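Local atomic coordinates of Lmo1076 protein (Listeria monocytogenes serovar 1/2a, PDB entry 3FI7), a protein that cleaves the glycan strands of bacterial peptidoglycan as an N-acetylglucosaminidase of family GH73, this chain being the catalytic domain of the autolysin Auto. Residues T28-F33 and S175-T180; S53-Q58 and E118-N123; L61-G66 and Y76-I81. All coordinates share one frame; numbering follows the deposited sequence.

Interaction 1. Residues T28-F33 and S175-T180; sequences TFQQTF and SSYNLT
The capped first turn of helix 29-47, through Gln30 and Gln31, meets Tyr177, the residue at which helix 166-176 leaves helical geometry. Each helix end carries a recognised capping motif. Thr28 is the N-cap: its OG1 accepts from Gln31 N at 3.1 Å with an N-H...O angle of 162°. On the other side Asn178, with positive phi, is the C-prime residue of a Schellman motif, and Leu179 N returns to Ile174 O.

Tyr177 CG lies anti to its carbonyl carbon (chi1 -67°), which sends the phenol toward the opposite helix. Its hydroxyl end rests obliquely against the aliphatic start of Gln30, with Tyr177 OH 3.5 Å from Gln30 CB. The Gln30 chain then bends at chi2, and its amide turns away from the tyrosine toward Phe29, where OE1 sits over the centre of the ring. Gln31 meets the phenol differently, its OE1 lying in the ring plane at the edge, 3.8 Å from Tyr177 CD1. The Gln31 amide and the ring are inclined by 49°.

No hydrogen bond passes directly between the segments; water carries the polar link. One water lies 2.9 Å from Thr28 OG1 and 2.8 Å from Tyr177 OH. A second donates to Gln31 OE1 (2.8 Å) and to Tyr177 O, and a third accepts from Gln31 NE2 while donating to the same Tyr177 carbonyl. Gln31 NE2 also binds Asn35 OD1, and the Trp65 ring meets the tyrosine ring.

With only about 137 Å² buried, this is a hydrated surface contact: two waters satisfy the carbonyl at the helix end, and the closest carbon contacts come from Gln30 CB and CG, which lie against the phenol oxygen.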
ATOM      1  N   THR A  28       8.798  13.888  -5.956  1.00 33.64           N
ATOM      2  CA  THR A  28       9.439  12.656  -6.417  1.00 35.69           C
ATOM      3  C   THR A  28       8.379  11.637  -6.857  1.00 36.17           C
ATOM      4  O   THR A  28       7.219  11.722  -6.443  1.00 32.39           O
ATOM      5  CB  THR A  28      10.293  12.010  -5.306  1.00 37.25           C
ATOM      6  OG1 THR A  28       9.442  11.582  -4.232  1.00 34.33           O
ATOM      7  CG2 THR A  28      11.366  12.985  -4.774  1.00 23.65           C
ATOM      8  N   PHE A  29       8.765  10.672  -7.688  1.00 28.52           N
ATOM      9  CA  PHE A  29       7.816   9.631  -8.083  1.00 31.58           C
ATOM     10  C   PHE A  29       7.250   8.892  -6.856  1.00 32.43           C
ATOM     11  O   PHE A  29       6.094   8.474  -6.864  1.00 35.10           O
ATOM     12  CB  PHE A  29       8.411   8.664  -9.135  1.00 29.15           C
ATOM     13  CG  PHE A  29       9.478   7.730  -8.597  1.00 32.59           C
ATOM     14  CD1 PHE A  29      10.829   8.015  -8.790  1.00 27.52           C
ATOM     15  CD2 PHE A  29       9.128   6.568  -7.912  1.00 24.14           C
ATOM     16  CE1 PHE A  29      11.819   7.161  -8.312  1.00 26.77           C
ATOM     17  CE2 PHE A  29      10.109   5.701  -7.423  1.00 31.15           C
ATOM     18  CZ  PHE A  29      11.461   6.000  -7.621  1.00 30.11           C
ATOM     19  N   GLN A  30       8.052   8.765  -5.799  1.00 28.65           N
ATOM     20  CA  GLN A  30       7.599   8.106  -4.566  1.00 30.65           C
ATOM     21  C   GLN A  30       6.467   8.896  -3.914  1.00 34.42           C
ATOM     22  O   GLN A  30       5.424   8.340  -3.545  1.00 30.50           O
ATOM     23  CB  GLN A  30       8.745   7.944  -3.550  1.00 29.52           C
ATOM     24  CG  GLN A  30       9.917   7.056  -3.985  1.00 31.11           C
ATOM     25  CD  GLN A  30      11.029   7.815  -4.702  1.00 32.63           C
ATOM     26  OE1 GLN A  30      10.775   8.690  -5.527  1.00 33.45           O
ATOM     27  NE2 GLN A  30      12.272   7.462  -4.399  1.00 34.65           N
ATOM     28  N   GLN A  31       6.684  10.199  -3.769  1.00 30.80           N
ATOM     29  CA  GLN A  31       5.718  11.077  -3.114  1.00 32.04           C
ATOM     30  C   GLN A  31       4.470  11.200  -3.984  1.00 29.44           C
ATOM     31  O   GLN A  31       3.344  11.230  -3.485  1.00 32.21           O
ATOM     32  CB  GLN A  31       6.338  12.456  -2.856  1.00 28.05           C
ATOM     33  CG  GLN A  31       5.437  13.421  -2.093  1.00 32.04           C
ATOM     34  CD  GLN A  31       5.177  12.968  -0.663  1.00 36.59           C
ATOM     35  OE1 GLN A  31       6.108  12.756   0.119  1.00 33.29           O
ATOM     36  NE2 GLN A  31       3.907  12.819  -0.319  1.00 28.80           N
ATOM     37  N   THR A  32       4.680  11.243  -5.294  1.00 27.83           N
ATOM     38  CA  THR A  32       3.567  11.330  -6.234  1.00 30.68           C
ATOM     39  C   THR A  32       2.691  10.082  -6.148  1.00 34.17           C
ATOM     40  O   THR A  32       1.458  10.167  -6.220  1.00 34.05           O
ATOM     41  CB  THR A  32       4.072  11.533  -7.661  1.00 34.45           C
ATOM     42  OG1 THR A  32       4.652  12.835  -7.760  1.00 39.35           O
ATOM     43  CG2 THR A  32       2.936  11.385  -8.687  1.00 26.69           C
ATOM     44  N   PHE A  33       3.322   8.926  -5.967  1.00 29.58           N
ATOM     45  CA  PHE A  33       2.558   7.696  -5.792  1.00 34.41           C
ATOM     46  C   PHE A  33       1.701   7.762  -4.525  1.00 32.04           C
ATOM     47  O   PHE A  33       0.501   7.499  -4.568  1.00 32.70           O
ATOM     48  CB  PHE A  33       3.463   6.460  -5.760  1.00 35.22           C
ATOM     49  CG  PHE A  33       2.732   5.204  -5.394  1.00 35.84           C
ATOM     50  CD1 PHE A  33       2.766   4.722  -4.098  1.00 30.38           C
ATOM     51  CD2 PHE A  33       1.966   4.530  -6.341  1.00 33.39           C
ATOM     52  CE1 PHE A  33       2.077   3.565  -3.754  1.00 35.96           C
ATOM     53  CE2 PHE A  33       1.272   3.377  -6.002  1.00 32.65           C
ATOM     54  CZ  PHE A  33       1.330   2.894  -4.708  1.00 28.10           C
ATOM     55  N   SER A 175       7.389   6.079   8.702  1.00 31.06           N
ATOM     56  CA  SER A 175       8.060   7.247   9.285  1.00 37.69           C
ATOM     57  C   SER A 175       8.796   8.121   8.260  1.00 37.20           C
ATOM     58  O   SER A 175       8.847   9.330   8.408  1.00 38.52           O
ATOM     59  CB  SER A 175       9.009   6.857  10.421  1.00 33.11           C
ATOM     60  OG  SER A 175      10.101   6.127   9.917  1.00 50.21           O
ATOM     61  N   SER A 176       9.362   7.516   7.224  1.00 36.19           N
ATOM     62  CA  SER A 176      10.145   8.272   6.248  1.00 31.21           C
ATOM     63  C   SER A 176       9.272   9.213   5.424  1.00 39.70           C
ATOM     64  O   SER A 176       9.731  10.270   4.988  1.00 36.86           O
ATOM     65  CB  SER A 176      10.908   7.328   5.312  1.00 32.16           C
ATOM     66  OG  SER A 176      11.922   6.628   6.009  1.00 38.23           O
ATOM     67  N   TYR A 177       8.017   8.829   5.204  1.00 31.33           N
ATOM     68  CA  TYR A 177       7.092   9.692   4.471  1.00 30.50           C
ATOM     69  C   TYR A 177       5.973  10.280   5.352  1.00 32.33           C
ATOM     70  O   TYR A 177       4.997  10.825   4.826  1.00 32.14           O
ATOM     71  CB  TYR A 177       6.528   8.960   3.235  1.00 30.27           C
ATOM     72  CG  TYR A 177       7.599   8.688   2.205  1.00 32.40           C
ATOM     73  CD1 TYR A 177       7.801   9.555   1.135  1.00 29.64           C
ATOM     74  CD2 TYR A 177       8.445   7.589   2.326  1.00 30.35           C
ATOM     75  CE1 TYR A 177       8.798   9.324   0.200  1.00 28.30           C
ATOM     76  CE2 TYR A 177       9.450   7.352   1.393  1.00 30.54           C
ATOM     77  CZ  TYR A 177       9.624   8.220   0.337  1.00 32.29           C
ATOM     78  OH  TYR A 177      10.626   7.990  -0.580  1.00 30.55           O
ATOM     79  N   ASN A 178       6.145  10.189   6.677  1.00 30.90           N
ATOM     80  CA  ASN A 178       5.135  10.612   7.660  0.50 30.83           C
ATOM     81  C   ASN A 178       3.728  10.181   7.253  1.00 36.03           C
ATOM     82  O   ASN A 178       2.804  10.992   7.163  1.00 38.81           O
ATOM     83  CB  ASN A 178       5.186  12.123   7.928  0.50 30.26           C
ATOM     84  CG  ASN A 178       4.537  12.509   9.260  0.50 40.54           C
ATOM     85  OD1 ASN A 178       4.282  11.657  10.113  0.50 43.60           O
ATOM     86  ND2 ASN A 178       4.275  13.800   9.441  0.50 40.36           N
ATOM     87  N   LEU A 179       3.564   8.881   7.023  1.00 32.04           N
ATOM     88  CA  LEU A 179       2.268   8.373   6.583  1.00 30.82           C
ATOM     89  C   LEU A 179       1.191   8.435   7.675  1.00 29.88           C
ATOM     90  O   LEU A 179       0.006   8.312   7.381  1.00 31.93           O
ATOM     91  CB  LEU A 179       2.399   6.968   5.989  1.00 32.38           C
ATOM     92  CG  LEU A 179       3.341   6.889   4.780  1.00 32.41           C
ATOM     93  CD1 LEU A 179       3.397   5.461   4.218  1.00 25.17           C
ATOM     94  CD2 LEU A 179       2.910   7.888   3.697  1.00 22.02           C
ATOM     95  N   THR A 180       1.593   8.644   8.927  1.00 27.65           N
ATOM     96  CA  THR A 180       0.603   8.773  10.001  1.00 35.10           C
ATOM     97  C   THR A 180      -0.264  10.033   9.873  1.00 33.46           C
ATOM     98  O   THR A 180      -1.320  10.114  10.490  1.00 38.08           O
ATOM     99  CB  THR A 180       1.229   8.706  11.416  1.00 35.83           C
ATOM    100  OG1 THR A 180       2.298   9.648  11.516  1.00 40.55           O
ATOM    101  CG2 THR A 180       1.770   7.313  11.701  1.00 35.18           C
TER
HETATM  102  O   HOH W   1      11.031  10.211  -2.250  1.00 31.44           O
HETATM  103  O   HOH W   2       6.111  12.812   2.877  1.00 30.71           O
HETATM  104  O   HOH W   3       3.177  11.771   2.364  1.00 48.29           O

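Interaction 2. Residues S53-Q58 and E118-N123; sequences SVMIAQ and ESLEDN
Met55 runs straight out from helix 52-63 toward Leu120 and Asn123. Its CG is anti to the backbone N (chi1 179°) and the chain stays extended as far as SD, which lies 3.9 Å from Leu120 CD2. The bend at chi3 then carries CE across to the other helix's backbone, 3.5 Å from Leu120 O and equally close to Asn123 OD1. Met55 and Asn123 lie alongside each other with their chains running oppositely, Met55 CG 3.7 Å from Asn123 OD1.

This is a crossing of helices 52-63 and 116-129 near the centre of the lysozyme-like helical domain; the axes of segments 53-58 and 118-123 pass 11.0 Å apart with N-to-C directions at 118°. Helix 29-47 adds Cys45 beside Met55 and Leu44 beside Leu120.

One turn further on, Gln58 OE1 accepts from Asn123 ND2 at 3.3 Å, with an N-H...O angle of 162°. The donor stands above the carbonyl plane of Gln58, whereas the oxygen lies nearly in the amide plane of Asn123. A water donates to Gln58 OE1 at 2.7 Å and to Asn123 OD1 at 2.9 Å, closing a second path between these buried amides, while Gln58 NE2 binds Tyr166 OH.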
ATOM      1  N   SER A  53      -2.151   4.541   6.975  1.00 27.01           N
ATOM      2  CA  SER A  53      -0.699   4.594   6.866  1.00 30.33           C
ATOM      3  C   SER A  53      -0.168   3.217   6.501  1.00 30.02           C
ATOM      4  O   SER A  53       0.780   3.090   5.737  1.00 32.73           O
ATOM      5  CB  SER A  53      -0.066   5.067   8.173  1.00 27.90           C
ATOM      6  OG  SER A  53      -0.446   4.216   9.237  1.00 33.93           O
ATOM      7  N   VAL A  54      -0.792   2.184   7.049  1.00 33.14           N
ATOM      8  CA  VAL A  54      -0.345   0.823   6.801  1.00 33.36           C
ATOM      9  C   VAL A  54      -0.736   0.385   5.384  1.00 34.65           C
ATOM     10  O   VAL A  54       0.031  -0.289   4.692  1.00 33.86           O
ATOM     11  CB  VAL A  54      -0.907  -0.138   7.872  1.00 37.19           C
ATOM     12  CG1 VAL A  54      -0.636  -1.592   7.505  1.00 30.83           C
ATOM     13  CG2 VAL A  54      -0.311   0.206   9.238  1.00 26.14           C
ATOM     14  N   MET A  55      -1.919   0.795   4.942  1.00 26.46           N
ATOM     15  CA  MET A  55      -2.362   0.491   3.580  1.00 35.50           C
ATOM     16  C   MET A  55      -1.493   1.161   2.510  1.00 36.92           C
ATOM     17  O   MET A  55      -1.140   0.548   1.496  1.00 33.94           O
ATOM     18  CB  MET A  55      -3.823   0.900   3.375  1.00 32.26           C
ATOM     19  CG  MET A  55      -4.325   0.611   1.959  1.00 41.89           C
ATOM     20  SD  MET A  55      -6.031   1.130   1.644  1.00 49.30           S
ATOM     21  CE  MET A  55      -6.933  -0.292   2.250  1.00 40.01           C
ATOM     22  N   ILE A  56      -1.162   2.428   2.732  1.00 28.19           N
ATOM     23  CA  ILE A  56      -0.357   3.167   1.772  1.00 31.28           C
ATOM     24  C   ILE A  56       1.046   2.568   1.730  1.00 29.11           C
ATOM     25  O   ILE A  56       1.608   2.380   0.660  1.00 34.84           O
ATOM     26  CB  ILE A  56      -0.306   4.677   2.111  1.00 29.04           C
ATOM     27  CG1 ILE A  56      -1.694   5.302   1.951  1.00 30.14           C
ATOM     28  CG2 ILE A  56       0.703   5.389   1.235  1.00 26.31           C
ATOM     29  CD1 ILE A  56      -1.891   6.584   2.752  1.00 33.90           C
ATOM     30  N   ALA A  57       1.603   2.255   2.896  1.00 29.81           N
ATOM     31  CA  ALA A  57       2.927   1.630   2.948  1.00 31.94           C
ATOM     32  C   ALA A  57       2.926   0.266   2.252  1.00 33.62           C
ATOM     33  O   ALA A  57       3.846  -0.056   1.504  1.00 33.45           O
ATOM     34  CB  ALA A  57       3.398   1.492   4.376  1.00 28.97           C
ATOM     35  N   GLN A  58       1.885  -0.527   2.485  1.00 30.15           N
ATOM     36  CA  GLN A  58       1.768  -1.814   1.806  1.00 31.37           C
ATOM     37  C   GLN A  58       1.684  -1.638   0.301  1.00 33.48           C
ATOM     38  O   GLN A  58       2.340  -2.364  -0.445  1.00 33.14           O
ATOM     39  CB  GLN A  58       0.553  -2.607   2.295  1.00 29.29           C
ATOM     40  CG  GLN A  58       0.817  -3.438   3.519  1.00 29.09           C
ATOM     41  CD  GLN A  58      -0.199  -4.552   3.680  1.00 38.61           C
ATOM     42  OE1 GLN A  58      -1.370  -4.301   3.961  1.00 36.91           O
ATOM     43  NE2 GLN A  58       0.246  -5.795   3.507  1.00 33.06           N
ATOM     44  N   GLU A 118     -10.158   0.013  -6.655  1.00 39.08           N
ATOM     45  CA  GLU A 118     -10.692  -1.328  -6.433  1.00 37.94           C
ATOM     46  C   GLU A 118      -9.602  -2.267  -5.910  1.00 45.24           C
ATOM     47  O   GLU A 118      -9.876  -3.202  -5.152  1.00 42.78           O
ATOM     48  CB  GLU A 118     -11.328  -1.878  -7.714  1.00 40.10           C
ATOM     49  CG  GLU A 118     -12.624  -1.172  -8.123  1.00 43.94           C
ATOM     50  CD  GLU A 118     -12.406   0.174  -8.817  1.00 53.84           C
ATOM     51  OE1 GLU A 118     -13.378   0.948  -8.924  1.00 64.88           O
ATOM     52  OE2 GLU A 118     -11.280   0.465  -9.269  1.00 57.60           O
ATOM     53  N   SER A 119      -8.362  -2.000  -6.315  1.00 40.62           N
ATOM     54  CA  SER A 119      -7.204  -2.745  -5.827  1.00 38.73           C
ATOM     55  C   SER A 119      -6.990  -2.491  -4.319  1.00 36.52           C
ATOM     56  O   SER A 119      -6.817  -3.434  -3.534  1.00 32.62           O
ATOM     57  CB  SER A 119      -5.962  -2.362  -6.644  1.00 38.73           C
ATOM     58  OG  SER A 119      -4.782  -2.952  -6.132  1.00 38.44           O
ATOM     59  N   LEU A 120      -7.022  -1.223  -3.914  1.00 32.30           N
ATOM     60  CA  LEU A 120      -6.939  -0.876  -2.495  1.00 35.74           C
ATOM     61  C   LEU A 120      -8.091  -1.500  -1.705  1.00 37.44           C
ATOM     62  O   LEU A 120      -7.898  -2.001  -0.598  1.00 38.72           O
ATOM     63  CB  LEU A 120      -6.925   0.642  -2.293  1.00 28.33           C
ATOM     64  CG  LEU A 120      -5.698   1.361  -2.860  1.00 37.26           C
ATOM     65  CD1 LEU A 120      -5.990   2.844  -3.101  1.00 34.68           C
ATOM     66  CD2 LEU A 120      -4.474   1.169  -1.953  1.00 28.21           C
ATOM     67  N   GLU A 121      -9.288  -1.479  -2.276  1.00 36.35           N
ATOM     68  CA  GLU A 121     -10.442  -2.033  -1.580  1.00 40.69           C
ATOM     69  C   GLU A 121     -10.293  -3.545  -1.347  1.00 41.76           C
ATOM     70  O   GLU A 121     -10.681  -4.055  -0.291  1.00 39.78           O
ATOM     71  CB  GLU A 121     -11.749  -1.711  -2.309  1.00 33.46           C
ATOM     72  CG  GLU A 121     -12.983  -2.259  -1.594  1.00 42.26           C
ATOM     73  CD  GLU A 121     -14.230  -1.409  -1.807  1.00 59.12           C
ATOM     74  OE1 GLU A 121     -14.283  -0.664  -2.811  1.00 63.90           O
ATOM     75  OE2 GLU A 121     -15.159  -1.491  -0.967  1.00 58.29           O
ATOM     76  N   ASP A 122      -9.730  -4.252  -2.326  1.00 35.59           N
ATOM     77  CA  ASP A 122      -9.442  -5.674  -2.157  1.00 36.98           C
ATOM     78  C   ASP A 122      -8.510  -5.928  -0.982  1.00 35.89           C
ATOM     79  O   ASP A 122      -8.722  -6.869  -0.222  1.00 40.68           O
ATOM     80  CB  ASP A 122      -8.866  -6.299  -3.435  1.00 47.42           C
ATOM     81  CG  ASP A 122      -9.858  -7.229  -4.135  1.00 78.30           C
ATOM     82  OD1 ASP A 122      -9.398  -8.141  -4.862  1.00 88.13           O
ATOM     83  OD2 ASP A 122     -11.090  -7.058  -3.954  1.00 79.46           O
ATOM     84  N   ASN A 123      -7.482  -5.089  -0.836  1.00 31.72           N
ATOM     85  CA  ASN A 123      -6.558  -5.203   0.290  1.00 34.26           C
ATOM     86  C   ASN A 123      -7.300  -4.987   1.603  1.00 39.81           C
ATOM     87  O   ASN A 123      -7.084  -5.715   2.572  1.00 46.77           O
ATOM     88  CB  ASN A 123      -5.379  -4.224   0.139  1.00 26.86           C
ATOM     89  CG  ASN A 123      -4.574  -4.050   1.430  1.00 35.66           C
ATOM     90  OD1 ASN A 123      -4.782  -3.095   2.181  1.00 41.08           O
ATOM     91  ND2 ASN A 123      -3.644  -4.958   1.680  1.00 35.77           N
TER
HETATM   92  O   HOH W   4      -3.195  -2.403   4.492  1.00 37.12           O

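Interaction 3. Residues L61-G66 and Y76-I81; sequences LESNWG and YNLFGI
Glu62 CG is turned anti to the carbonyl carbon (chi1 -57°), which places it beside Phe79, and the bend at chi2 then turns the carboxylate, whose OE1 takes a water shared with Phe79 O. At Ser63 the backbone points CB at Leu78, and chi1 (81°) sets OG where it can accept from Gly66 N.

Glu62 CG approaches Phe79 CD1 at 4.1 Å, obliquely to the ring. The two side chains cross at about a right angle although carboxylate and ring planes differ by just 12°. The shared water donates to Glu62 OE1 and to Phe79 O at 2.7 Å each, while Glu62 OE2 is engaged by Tyr166 OH.

At Ser63 the packing is close. Leu78 O lies 3.3 Å from Ser63 CB, and Leu78 CD2 is 3.9 Å from the same CB. Ser63 N is also near Leu78 O, but the angle is too poor for a hydrogen bond, and none joins the two segments. The serine hydroxyl works within its own end of the helix, where OG accepts from Gly66 N at 2.8 Å, an ST motif, and bonds to Ala59 O.

The partner loop is shaped by a type I turn from Asn77 to Gly80. The Asn77 side chain bridges the turn to Ile81: OD1 accepts from Ile81 N at 2.9 Å, and ND2 donates along a lone pair of Ile81 O at 3.0 Å, in the carbonyl plane.

A glutamate near a helix end beside the cleft is the pattern of lysozyme-clan glycosidases; Glu62, near the C-terminal end of helix 52-63 and packed on the later 76-81 loop, is consistent with it.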
ATOM      1  N   LEU A  61       5.063  -0.761  -1.147  1.00 31.72           N
ATOM      2  CA  LEU A  61       5.991  -1.873  -1.025  1.00 40.01           C
ATOM      3  C   LEU A  61       5.681  -2.992  -2.024  1.00 41.61           C
ATOM      4  O   LEU A  61       6.584  -3.490  -2.699  1.00 40.37           O
ATOM      5  CB  LEU A  61       5.961  -2.405   0.411  1.00 40.43           C
ATOM      6  CG  LEU A  61       7.024  -3.404   0.840  1.00 41.56           C
ATOM      7  CD1 LEU A  61       8.419  -2.793   0.711  1.00 34.58           C
ATOM      8  CD2 LEU A  61       6.754  -3.853   2.267  1.00 42.37           C
ATOM      9  N   GLU A  62       4.406  -3.368  -2.132  1.00 36.12           N
ATOM     10  CA  GLU A  62       4.004  -4.520  -2.944  1.00 33.79           C
ATOM     11  C   GLU A  62       3.980  -4.203  -4.435  1.00 40.44           C
ATOM     12  O   GLU A  62       4.069  -5.102  -5.267  1.00 42.17           O
ATOM     13  CB  GLU A  62       2.629  -5.041  -2.510  1.00 34.78           C
ATOM     14  CG  GLU A  62       2.536  -5.427  -1.036  1.00 37.68           C
ATOM     15  CD  GLU A  62       3.379  -6.634  -0.698  1.00 44.35           C
ATOM     16  OE1 GLU A  62       3.165  -7.700  -1.316  1.00 49.46           O
ATOM     17  OE2 GLU A  62       4.252  -6.525   0.189  1.00 43.45           O
ATOM     18  N   SER A  63       3.858  -2.923  -4.764  1.00 35.57           N
ATOM     19  CA  SER A  63       3.797  -2.482  -6.153  1.00 35.36           C
ATOM     20  C   SER A  63       5.076  -1.774  -6.664  1.00 46.30           C
ATOM     21  O   SER A  63       5.117  -1.394  -7.833  1.00 45.89           O
ATOM     22  CB  SER A  63       2.623  -1.522  -6.320  1.00 34.46           C
ATOM     23  OG  SER A  63       2.984  -0.206  -5.892  1.00 38.76           O
ATOM     24  N   ASN A  64       6.087  -1.579  -5.800  1.00 51.26           N
ATOM     25  CA  ASN A  64       7.294  -0.756  -6.114  1.00 36.05           C
ATOM     26  C   ASN A  64       6.921   0.681  -6.522  1.00 29.75           C
ATOM     27  O   ASN A  64       7.231   1.136  -7.628  1.00 29.30           O
ATOM     28  CB  ASN A  64       8.180  -1.438  -7.184  1.00 29.04           C
ATOM     29  CG  ASN A  64       9.455  -0.638  -7.533  1.00 38.42           C
ATOM     30  OD1 ASN A  64      10.005   0.093  -6.715  1.00 34.72           O
ATOM     31  ND2 ASN A  64       9.929  -0.808  -8.763  1.00 35.64           N
ATOM     32  N   TRP A  65       6.231   1.381  -5.623  1.00 28.17           N
ATOM     33  CA  TRP A  65       5.809   2.756  -5.876  1.00 30.73           C
ATOM     34  C   TRP A  65       4.986   2.837  -7.151  1.00 32.55           C
ATOM     35  O   TRP A  65       5.106   3.792  -7.909  1.00 27.66           O
ATOM     36  CB  TRP A  65       7.032   3.673  -5.974  1.00 28.40           C
ATOM     37  CG  TRP A  65       7.873   3.602  -4.748  1.00 27.23           C
ATOM     38  CD1 TRP A  65       9.040   2.912  -4.588  1.00 27.28           C
ATOM     39  CD2 TRP A  65       7.604   4.236  -3.494  1.00 23.84           C
ATOM     40  NE1 TRP A  65       9.517   3.084  -3.311  1.00 31.44           N
ATOM     41  CE2 TRP A  65       8.650   3.888  -2.617  1.00 22.98           C
ATOM     42  CE3 TRP A  65       6.575   5.063  -3.027  1.00 24.53           C
ATOM     43  CZ2 TRP A  65       8.707   4.347  -1.299  1.00 26.87           C
ATOM     44  CZ3 TRP A  65       6.620   5.505  -1.717  1.00 25.38           C
ATOM     45  CH2 TRP A  65       7.682   5.150  -0.866  1.00 28.34           C
ATOM     46  N   GLY A  66       4.179   1.807  -7.393  1.00 37.08           N
ATOM     47  CA  GLY A  66       3.305   1.761  -8.549  1.00 23.76           C
ATOM     48  C   GLY A  66       3.972   1.517  -9.895  1.00 37.88           C
ATOM     49  O   GLY A  66       3.387   1.826 -10.929  1.00 43.59           O
ATOM     50  N   TYR A  76      -3.653  -2.101 -12.823  1.00 37.64           N
ATOM     51  CA  TYR A  76      -3.924  -1.412 -11.564  1.00 45.00           C
ATOM     52  C   TYR A  76      -3.863  -2.327 -10.347  1.00 43.87           C
ATOM     53  O   TYR A  76      -4.404  -1.994  -9.299  1.00 41.48           O
ATOM     54  CB  TYR A  76      -5.296  -0.729 -11.624  1.00 44.52           C
ATOM     55  CG  TYR A  76      -5.415   0.306 -12.723  1.00 51.98           C
ATOM     56  CD1 TYR A  76      -6.177   0.061 -13.861  1.00 50.10           C
ATOM     57  CD2 TYR A  76      -4.760   1.529 -12.624  1.00 53.79           C
ATOM     58  CE1 TYR A  76      -6.284   1.015 -14.870  1.00 51.59           C
ATOM     59  CE2 TYR A  76      -4.860   2.483 -13.621  1.00 52.78           C
ATOM     60  CZ  TYR A  76      -5.624   2.224 -14.739  1.00 57.77           C
ATOM     61  OH  TYR A  76      -5.717   3.183 -15.724  1.00 62.83           O
ATOM     62  N   ASN A  77      -3.199  -3.468 -10.486  1.00 41.86           N
ATOM     63  CA  ASN A  77      -3.158  -4.489  -9.440  1.00 38.44           C
ATOM     64  C   ASN A  77      -1.948  -4.262  -8.536  1.00 40.92           C
ATOM     65  O   ASN A  77      -0.868  -4.836  -8.756  1.00 39.23           O
ATOM     66  CB  ASN A  77      -3.128  -5.883 -10.097  1.00 35.17           C
ATOM     67  CG  ASN A  77      -3.305  -7.027  -9.104  1.00 35.44           C
ATOM     68  OD1 ASN A  77      -3.052  -6.886  -7.907  1.00 38.49           O
ATOM     69  ND2 ASN A  77      -3.729  -8.183  -9.614  1.00 41.17           N
ATOM     70  N   LEU A  78      -2.128  -3.416  -7.522  1.00 32.13           N
ATOM     71  CA  LEU A  78      -1.014  -2.967  -6.685  1.00 31.86           C
ATOM     72  C   LEU A  78      -0.445  -4.071  -5.815  1.00 36.50           C
ATOM     73  O   LEU A  78       0.740  -4.065  -5.484  1.00 36.34           O
ATOM     74  CB  LEU A  78      -1.435  -1.797  -5.790  1.00 28.41           C
ATOM     75  CG  LEU A  78      -1.898  -0.526  -6.510  1.00 38.85           C
ATOM     76  CD1 LEU A  78      -2.549   0.436  -5.515  1.00 33.25           C
ATOM     77  CD2 LEU A  78      -0.740   0.142  -7.271  1.00 33.99           C
ATOM     78  N   PHE A  79      -1.284  -5.022  -5.434  1.00 34.50           N
ATOM     79  CA  PHE A  79      -0.848  -6.019  -4.470  1.00 36.24           C
ATOM     80  C   PHE A  79      -0.530  -7.367  -5.120  1.00 36.78           C
ATOM     81  O   PHE A  79      -0.232  -8.334  -4.431  1.00 34.41           O
ATOM     82  CB  PHE A  79      -1.875  -6.140  -3.343  1.00 29.84           C
ATOM     83  CG  PHE A  79      -2.137  -4.845  -2.628  1.00 31.33           C
ATOM     84  CD1 PHE A  79      -1.399  -4.492  -1.508  1.00 31.42           C
ATOM     85  CD2 PHE A  79      -3.111  -3.969  -3.086  1.00 30.98           C
ATOM     86  CE1 PHE A  79      -1.639  -3.289  -0.843  1.00 35.28           C
ATOM     87  CE2 PHE A  79      -3.355  -2.774  -2.426  1.00 36.93           C
ATOM     88  CZ  PHE A  79      -2.613  -2.433  -1.302  1.00 34.42           C
ATOM     89  N   GLY A  80      -0.570  -7.420  -6.448  1.00 38.86           N
ATOM     90  CA  GLY A  80      -0.261  -8.651  -7.164  1.00 34.04           C
ATOM     91  C   GLY A  80      -1.201  -9.797  -6.824  1.00 38.49           C
ATOM     92  O   GLY A  80      -0.782 -10.944  -6.699  1.00 42.96           O
ATOM     93  N   ILE A  81      -2.482  -9.480  -6.674  1.00 37.70           N
ATOM     94  CA  ILE A  81      -3.488 -10.472  -6.322  1.00 38.23           C
ATOM     95  C   ILE A  81      -3.802 -11.403  -7.493  1.00 44.20           C
ATOM     96  O   ILE A  81      -4.075 -10.947  -8.601  1.00 44.76           O
ATOM     97  CB  ILE A  81      -4.791  -9.786  -5.873  1.00 46.83           C
ATOM     98  CG1 ILE A  81      -4.543  -8.957  -4.614  1.00 40.31           C
ATOM     99  CG2 ILE A  81      -5.894 -10.817  -5.649  1.00 41.47           C
ATOM    100  CD1 ILE A  81      -3.759  -9.692  -3.547  1.00 40.90           C
TER
HETATM  101  O   HOH W   5       0.616  -8.520  -1.885  1.00 36.18           O

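Interaction 1 lies at the surface and is held mainly by water, whereas interactions 2 and 3 are largely buried. Those two share helix 52-63: its N-terminal half meets helix 116-129 through thioether, leucine and amide groups, and its C-terminal end meets a loop by packing and one water. They are tied together where Ser119 OG probably bonds to Leu78 N and where Phe79 packs on Asn123; Tyr166 OH also serves both Gln58 and Glu62. Interaction 1 reaches interaction 3 through Trp65, which packs against Gln30, Phe33 and Tyr177, and reaches interaction 2 through Leu179, which packs on Ser53, Ile56 and Ala57. A direct side-chain hydrogen bond crosses only in interaction 2.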